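Local coordinates for putative GH105 family protein (Salmonella enterica subsp. enterica serovar Paratyphi A, PDB 3QWT), which is of unknown function but, as a putative member of glycoside hydrolase family 105 with an alpha/alpha toroid fold, probably hydrolyses unsaturated oligosaccharides, at residues A63-T68 with A97-E102; G75-Y80 with A119-E124. All blocks are in the same frame, centred on the assembly; numbering follows the deposited sequence.

Interaction 1. Residues A63-T68 with A97-E102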
loop_
_atom_site.group_PDB
_atom_site.type_symbol
_atom_site.label_atom_id
_atom_site.label_comp_id
_atom_site.label_asym_id
_atom_site.label_seq_id
_atom_site.Cartn_x
_atom_site.Cartn_y
_atom_site.Cartn_z
ATOM N N ALA A 63 44.590 12.002 -20.263
ATOM C CA ALA A 63 44.437 10.669 -20.830
ATOM C C ALA A 63 44.622 9.544 -19.804
ATOM O O ALA A 63 44.665 8.368 -20.172
ATOM C CB ALA A 63 45.362 10.480 -22.022
ATOM N N GLY A 64 44.701 9.895 -18.524
ATOM C CA GLY A 64 44.889 8.900 -17.480
ATOM C C GLY A 64 43.596 8.385 -16.853
ATOM O O GLY A 64 42.510 8.897 -17.113
ATOM N N TRP A 65 43.728 7.359 -16.021
ATOM C CA TRP A 65 42.620 6.845 -15.236
ATOM C C TRP A 65 42.975 6.748 -13.756
ATOM O O TRP A 65 43.596 5.778 -13.317
ATOM C CB TRP A 65 42.204 5.468 -15.754
ATOM C CG TRP A 65 40.941 4.887 -15.124
ATOM C CD1 TRP A 65 40.395 5.186 -13.898
ATOM C CD2 TRP A 65 40.069 3.907 -15.720
ATOM N NE1 TRP A 65 39.241 4.440 -13.694
ATOM C CE2 TRP A 65 39.026 3.648 -14.795
ATOM C CE3 TRP A 65 40.084 3.209 -16.936
ATOM C CZ2 TRP A 65 38.011 2.730 -15.057
ATOM C CZ3 TRP A 65 39.068 2.298 -17.199
ATOM C CH2 TRP A 65 38.049 2.062 -16.261
ATOM N N GLU A 66 42.596 7.757 -12.988
ATOM C CA GLU A 66 42.573 7.614 -11.536
ATOM C C GLU A 66 41.590 8.559 -10.850
ATOM O O GLU A 66 40.787 9.222 -11.502
ATOM C CB GLU A 66 43.958 7.750 -10.911
ATOM C CG GLU A 66 44.010 7.067 -9.545
ATOM C CD GLU A 66 45.119 7.580 -8.709
ATOM O OE1 GLU A 66 45.677 6.801 -7.913
ATOM O OE2 GLU A 66 45.439 8.773 -8.849
ATOM N N TRP A 67 41.653 8.611 -9.528
ATOM C CA TRP A 67 40.654 9.362 -8.770
ATOM C C TRP A 67 40.568 10.793 -9.262
ATOM O O TRP A 67 39.512 11.421 -9.205
ATOM C CB TRP A 67 40.935 9.312 -7.263
ATOM C CG TRP A 67 42.167 10.066 -6.842
ATOM C CD1 TRP A 67 43.445 9.586 -6.787
ATOM C CD2 TRP A 67 42.236 11.433 -6.424
ATOM N NE1 TRP A 67 44.302 10.565 -6.359
ATOM C CE2 TRP A 67 43.588 11.712 -6.130
ATOM C CE3 TRP A 67 41.288 12.449 -6.272
ATOM C CZ2 TRP A 67 44.017 12.964 -5.692
ATOM C CZ3 TRP A 67 41.710 13.689 -5.829
ATOM C CH2 TRP A 67 43.069 13.938 -5.549
ATOM N N THR A 68 41.674 11.298 -9.773
ATOM C CA THR A 68 41.750 12.709 -10.125
ATOM C C THR A 68 40.809 12.976 -11.281
ATOM O O THR A 68 40.020 13.913 -11.252
ATOM C CB THR A 68 43.194 13.128 -10.499
ATOM O OG1 THR A 68 43.623 12.395 -11.658
ATOM C CG2 THR A 68 44.139 12.854 -9.330
ATOM N N ALA A 97 34.844 6.825 -23.521
ATOM C CA ALA A 97 35.027 6.006 -24.713
ATOM C C ALA A 97 36.514 5.660 -24.887
ATOM O O ALA A 97 36.893 4.502 -25.117
ATOM C CB ALA A 97 34.484 6.722 -25.931
ATOM N N ASP A 98 37.360 6.667 -24.742
ATOM C CA ASP A 98 38.793 6.466 -24.861
ATOM C C ASP A 98 39.301 5.456 -23.838
ATOM O O ASP A 98 40.053 4.546 -24.179
ATOM C CB ASP A 98 39.539 7.798 -24.698
ATOM C CG ASP A 98 39.296 8.755 -25.860
ATOM O OD1 ASP A 98 38.761 8.315 -26.905
ATOM O OD2 ASP A 98 39.652 9.945 -25.728
ATOM N N ARG A 99 38.900 5.610 -22.581
ATOM C CA ARG A 99 39.409 4.731 -21.537
ATOM C C ARG A 99 38.894 3.311 -21.750
ATOM O O ARG A 99 39.577 2.325 -21.470
ATOM C CB ARG A 99 38.978 5.227 -20.157
ATOM C CG ARG A 99 39.461 6.617 -19.773
ATOM C CD ARG A 99 40.957 6.664 -19.514
ATOM N NE ARG A 99 41.747 6.650 -20.737
ATOM C CZ ARG A 99 41.964 7.715 -21.510
ATOM N NH1 ARG A 99 42.705 7.606 -22.604
ATOM N NH2 ARG A 99 41.430 8.883 -21.197
ATOM N N PHE A 100 37.667 3.208 -22.234
ATOM C CA PHE A 100 37.049 1.910 -22.363
ATOM C C PHE A 100 37.646 1.151 -23.545
ATOM O O PHE A 100 37.916 -0.045 -23.433
ATOM C CB PHE A 100 35.517 2.015 -22.451
ATOM C CG PHE A 100 34.855 2.369 -21.146
ATOM C CD1 PHE A 100 35.569 2.351 -19.958
ATOM C CD2 PHE A 100 33.520 2.730 -21.109
ATOM C CE1 PHE A 100 34.960 2.682 -18.756
ATOM C CE2 PHE A 100 32.906 3.063 -19.905
ATOM C CZ PHE A 100 33.631 3.040 -18.727
ATOM N N ALA A 101 37.878 1.843 -24.661
ATOM C CA ALA A 101 38.607 1.227 -25.773
ATOM C C ALA A 101 39.969 0.694 -25.314
ATOM O O ALA A 101 40.359 -0.421 -25.664
ATOM C CB ALA A 101 38.770 2.200 -26.947
ATOM N N GLU A 102 40.692 1.479 -24.527
ATOM C CA GLU A 102 41.974 1.011 -24.010
ATOM C C GLU A 102 41.808 -0.284 -23.242
ATOM O O GLU A 102 42.583 -1.218 -23.405
ATOM C CB GLU A 102 42.612 2.055 -23.102
ATOM C CG GLU A 102 43.211 3.215 -23.853
ATOM C CD GLU A 102 43.432 4.402 -22.947
ATOM O OE1 GLU A 102 43.132 4.282 -21.743
ATOM O OE2 GLU A 102 43.896 5.449 -23.432
#
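Arg99, near the C-terminal end of helix 86-102, reaches to the loop 63-65, and its side chain takes the largest share of this contact. Its CB packs against the six-membered part of the Trp65 indole, 4.0 Å from CE3 of Trp65. The bend at chi2 (-70°) brings CD to the loop backbone, 3.6 Å from the carbonyl oxygen of Gly64; a second bend at chi3 (77°) turns NE back toward Glu102. Beyond it the guanidinium turns one face to the carbonyl of Ala63: O of Ala63 sits over the centre of that face, 3.1 Å from CZ of Arg99. The N-H groups lie in the guanidinium plane and do not point at this oxygen, so the approach is a polar contact without a hydrogen bond, probably helped by the positive charge. CB of Asp98 covers part of the opposite face.

NE and NH1 turn instead to Glu102, one turn on. Arg99 NE donates to OE1 of Glu102 (2.9 Å) and NH1 to OE2 (2.6 Å), a side-on bidentate salt bridge that fixes the rotation of the guanidinium. Both bonds are nearly straight and lie in the guanidinium plane, but they meet the oxygens from above the carboxylate plane. Trp65 slides past Arg99 in the opposite direction and brings CH2 to the edge of the Phe100 ring, 4.0 Å from CE1. Its NE1 is hydrogen-bonded to the carbonyl of Thr111, and Phe100 also stacks on Trp133. The contact thus fastens the loop entering helix 67-83 to the end of the next helix, a loop-to-helix junction within the alpha/alpha toroid of the GH88/GH105 hydrolases.

Interaction 2. Residues G75-Y80 with A119-E124; sequences GMYHYY and AYRYEE
This is a buried helix-to-helix contact carried by tyrosines and one carboxylate, joining helix 67-83 to helix 114-125 inside the helical toroid. The two segments run in roughly the same direction, 33° apart, with axes 11.7 Å from each other at closest approach, a spacing filled by large side chains. Tyr77, its CG anti to the backbone N (chi1 180°), extends across the gap and lays one ring face against Tyr120. CB of Tyr120 makes a CH-pi contact 3.7 Å from the Tyr77 ring centroid. The two rings form an offset pair with little overlap, their planes tilted by 30°, and CE2 of Tyr77 lies over a face of the Tyr120 ring, toward its rim.

Glu124 comes in tip to tip with both Tyr77 and Tyr80. The Tyr80 hydroxyl donates to OE2 of Glu124 (2.8 Å), meeting it on the syn side and close to the carboxylate plane. OE1 of Glu124 lies at the edge of the Tyr77 ring and takes a weak hydrogen bond from Tyr77 OH at 3.2 Å. It is also held by NH1 of Arg121 at 3.0 Å, a salt bridge that enters from well above the carboxylate plane. Arg121 in turn is anchored through NE by Asp93 of helix 86-102. Two helices running in similar directions, with helix 86-102 between them in the chain, fit the alpha/alpha toroid, the six-hairpin fold of this clan.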
loop_
_atom_site.group_PDB
_atom_site.type_symbol
_atom_site.label_atom_id
_atom_site.label_comp_id
_atom_site.label_asym_id
_atom_site.label_seq_id
_atom_site.Cartn_x
_atom_site.Cartn_y
_atom_site.Cartn_z
ATOM N N GLY A 75 33.058 17.427 -11.637
ATOM C CA GLY A 75 32.986 18.871 -11.762
ATOM C C GLY A 75 32.415 19.273 -13.111
ATOM O O GLY A 75 31.518 20.106 -13.192
HETATM N N MSE A 76 32.937 18.675 -14.176
HETATM C CA MSE A 76 32.385 18.879 -15.514
HETATM C C MSE A 76 30.907 18.512 -15.564
HETATM O O MSE A 76 30.092 19.257 -16.125
HETATM C CB MSE A 76 33.143 18.038 -16.541
HETATM C CG MSE A 76 34.551 18.523 -16.823
HETATM SE SE MSE A 76 35.412 17.442 -18.223
HETATM C CE MSE A 76 37.189 18.241 -18.143
ATOM N N TYR A 77 30.559 17.362 -14.988
ATOM C CA TYR A 77 29.177 16.904 -15.063
ATOM C C TYR A 77 28.271 17.960 -14.458
ATOM O O TYR A 77 27.263 18.335 -15.046
ATOM C CB TYR A 77 28.944 15.550 -14.379
ATOM C CG TYR A 77 27.494 15.162 -14.502
ATOM C CD1 TYR A 77 26.985 14.741 -15.722
ATOM C CD2 TYR A 77 26.616 15.292 -13.428
ATOM C CE1 TYR A 77 25.642 14.426 -15.870
ATOM C CE2 TYR A 77 25.260 14.981 -13.571
ATOM C CZ TYR A 77 24.789 14.548 -14.798
ATOM O OH TYR A 77 23.464 14.232 -14.970
ATOM N N HIS A 78 28.657 18.449 -13.284
ATOM C CA HIS A 78 27.897 19.499 -12.603
ATOM C C HIS A 78 27.552 20.659 -13.535
ATOM O O HIS A 78 26.380 21.000 -13.713
ATOM C CB HIS A 78 28.632 19.989 -11.341
ATOM C CG HIS A 78 28.265 19.219 -10.111
ATOM N ND1 HIS A 78 27.358 19.684 -9.189
ATOM C CD2 HIS A 78 28.638 17.990 -9.681
ATOM C CE1 HIS A 78 27.198 18.785 -8.233
ATOM N NE2 HIS A 78 27.964 17.747 -8.510
ATOM N N TYR A 79 28.571 21.243 -14.153
ATOM C CA TYR A 79 28.316 22.273 -15.137
ATOM C C TYR A 79 27.344 21.797 -16.218
ATOM O O TYR A 79 26.359 22.481 -16.522
ATOM C CB TYR A 79 29.611 22.789 -15.755
ATOM C CG TYR A 79 29.404 24.088 -16.527
ATOM C CD1 TYR A 79 29.200 25.286 -15.853
ATOM C CD2 TYR A 79 29.399 24.113 -17.921
ATOM C CE1 TYR A 79 29.006 26.474 -16.536
ATOM C CE2 TYR A 79 29.201 25.298 -18.614
ATOM C CZ TYR A 79 29.002 26.478 -17.909
ATOM O OH TYR A 79 28.795 27.669 -18.574
ATOM N N TYR A 80 27.605 20.623 -16.789
ATOM C CA TYR A 80 26.742 20.112 -17.845
ATOM C C TYR A 80 25.306 19.977 -17.338
ATOM O O TYR A 80 24.349 20.385 -17.998
ATOM C CB TYR A 80 27.230 18.752 -18.376
ATOM C CG TYR A 80 26.146 18.011 -19.131
ATOM C CD1 TYR A 80 25.685 18.478 -20.362
ATOM C CD2 TYR A 80 25.560 16.882 -18.608
ATOM C CE1 TYR A 80 24.670 17.814 -21.058
ATOM C CE2 TYR A 80 24.550 16.217 -19.290
ATOM C CZ TYR A 80 24.107 16.691 -20.510
ATOM O OH TYR A 80 23.108 16.028 -21.187
ATOM N N ALA A 119 27.476 6.918 -13.871
ATOM C CA ALA A 119 26.143 6.608 -13.377
ATOM C C ALA A 119 25.168 7.661 -13.869
ATOM O O ALA A 119 24.098 7.333 -14.363
ATOM C CB ALA A 119 26.112 6.498 -11.834
ATOM N N TYR A 120 25.552 8.926 -13.752
ATOM C CA TYR A 120 24.690 10.005 -14.204
ATOM C C TYR A 120 24.491 9.963 -15.717
ATOM O O TYR A 120 23.415 10.259 -16.219
ATOM C CB TYR A 120 25.263 11.359 -13.810
ATOM C CG TYR A 120 24.896 11.816 -12.421
ATOM C CD1 TYR A 120 25.817 11.731 -11.367
ATOM C CD2 TYR A 120 23.630 12.330 -12.151
ATOM C CE1 TYR A 120 25.486 12.163 -10.089
ATOM C CE2 TYR A 120 23.291 12.758 -10.875
ATOM C CZ TYR A 120 24.226 12.674 -9.847
ATOM O OH TYR A 120 23.898 13.097 -8.580
ATOM N N ARG A 121 25.533 9.603 -16.450
ATOM C CA ARG A 121 25.405 9.559 -17.897
ATOM C C ARG A 121 24.500 8.397 -18.304
ATOM O O ARG A 121 23.693 8.522 -19.219
ATOM C CB ARG A 121 26.774 9.507 -18.597
ATOM C CG ARG A 121 27.602 10.804 -18.462
ATOM C CD ARG A 121 26.936 11.995 -19.159
ATOM N NE ARG A 121 26.873 11.840 -20.615
ATOM C CZ ARG A 121 25.800 12.097 -21.358
ATOM N NH1 ARG A 121 24.685 12.522 -20.787
ATOM N NH2 ARG A 121 25.837 11.913 -22.678
ATOM N N TYR A 122 24.620 7.273 -17.614
ATOM C CA TYR A 122 23.732 6.150 -17.893
ATOM C C TYR A 122 22.292 6.527 -17.579
ATOM O O TYR A 122 21.375 6.167 -18.313
ATOM C CB TYR A 122 24.130 4.910 -17.096
ATOM C CG TYR A 122 23.173 3.766 -17.290
ATOM C CD1 TYR A 122 23.072 3.123 -18.523
ATOM C CD2 TYR A 122 22.363 3.334 -16.254
ATOM C CE1 TYR A 122 22.194 2.091 -18.713
ATOM C CE2 TYR A 122 21.477 2.294 -16.432
ATOM C CZ TYR A 122 21.398 1.669 -17.664
ATOM O OH TYR A 122 20.519 0.622 -17.855
ATOM N N GLU A 123 22.099 7.260 -16.487
ATOM C CA GLU A 123 20.767 7.713 -16.099
ATOM C C GLU A 123 20.084 8.506 -17.234
ATOM O O GLU A 123 18.917 8.259 -17.540
ATOM C CB GLU A 123 20.850 8.566 -14.839
ATOM C CG GLU A 123 19.510 9.075 -14.345
ATOM C CD GLU A 123 19.605 9.734 -12.976
ATOM O OE1 GLU A 123 18.704 9.520 -12.141
ATOM O OE2 GLU A 123 20.586 10.466 -12.732
ATOM N N GLU A 124 20.815 9.434 -17.866
ATOM C CA GLU A 124 20.267 10.233 -18.966
ATOM C C GLU A 124 20.085 9.465 -20.272
ATOM O O GLU A 124 19.083 9.642 -20.945
ATOM C CB GLU A 124 21.129 11.459 -19.268
ATOM C CG GLU A 124 21.643 12.214 -18.063
ATOM C CD GLU A 124 22.634 13.298 -18.458
ATOM O OE1 GLU A 124 23.811 13.212 -18.029
ATOM O OE2 GLU A 124 22.228 14.218 -19.216
#

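From the N terminus, the chain passes through 63-66 into helix 67-83, turns back to form helix 86-102, and goes on through a loop to helix 114-125. Interaction 1 closes the shorter loop, bringing 97-102 back beside 63-68 over an almost wholly helical excursion. Interaction 2 opens at 75-80, inside that loop, and closes at 119-124, beyond it, so the two cross and neither nests in the other. Helix 67-83 is common to both: the loop at its start meets helix 86-102, and its later turns meet helix 114-125. The centres of interactions 1 and 2 lie about 16 Å apart, and the two do not touch; together they tie three consecutive helices of the toroid.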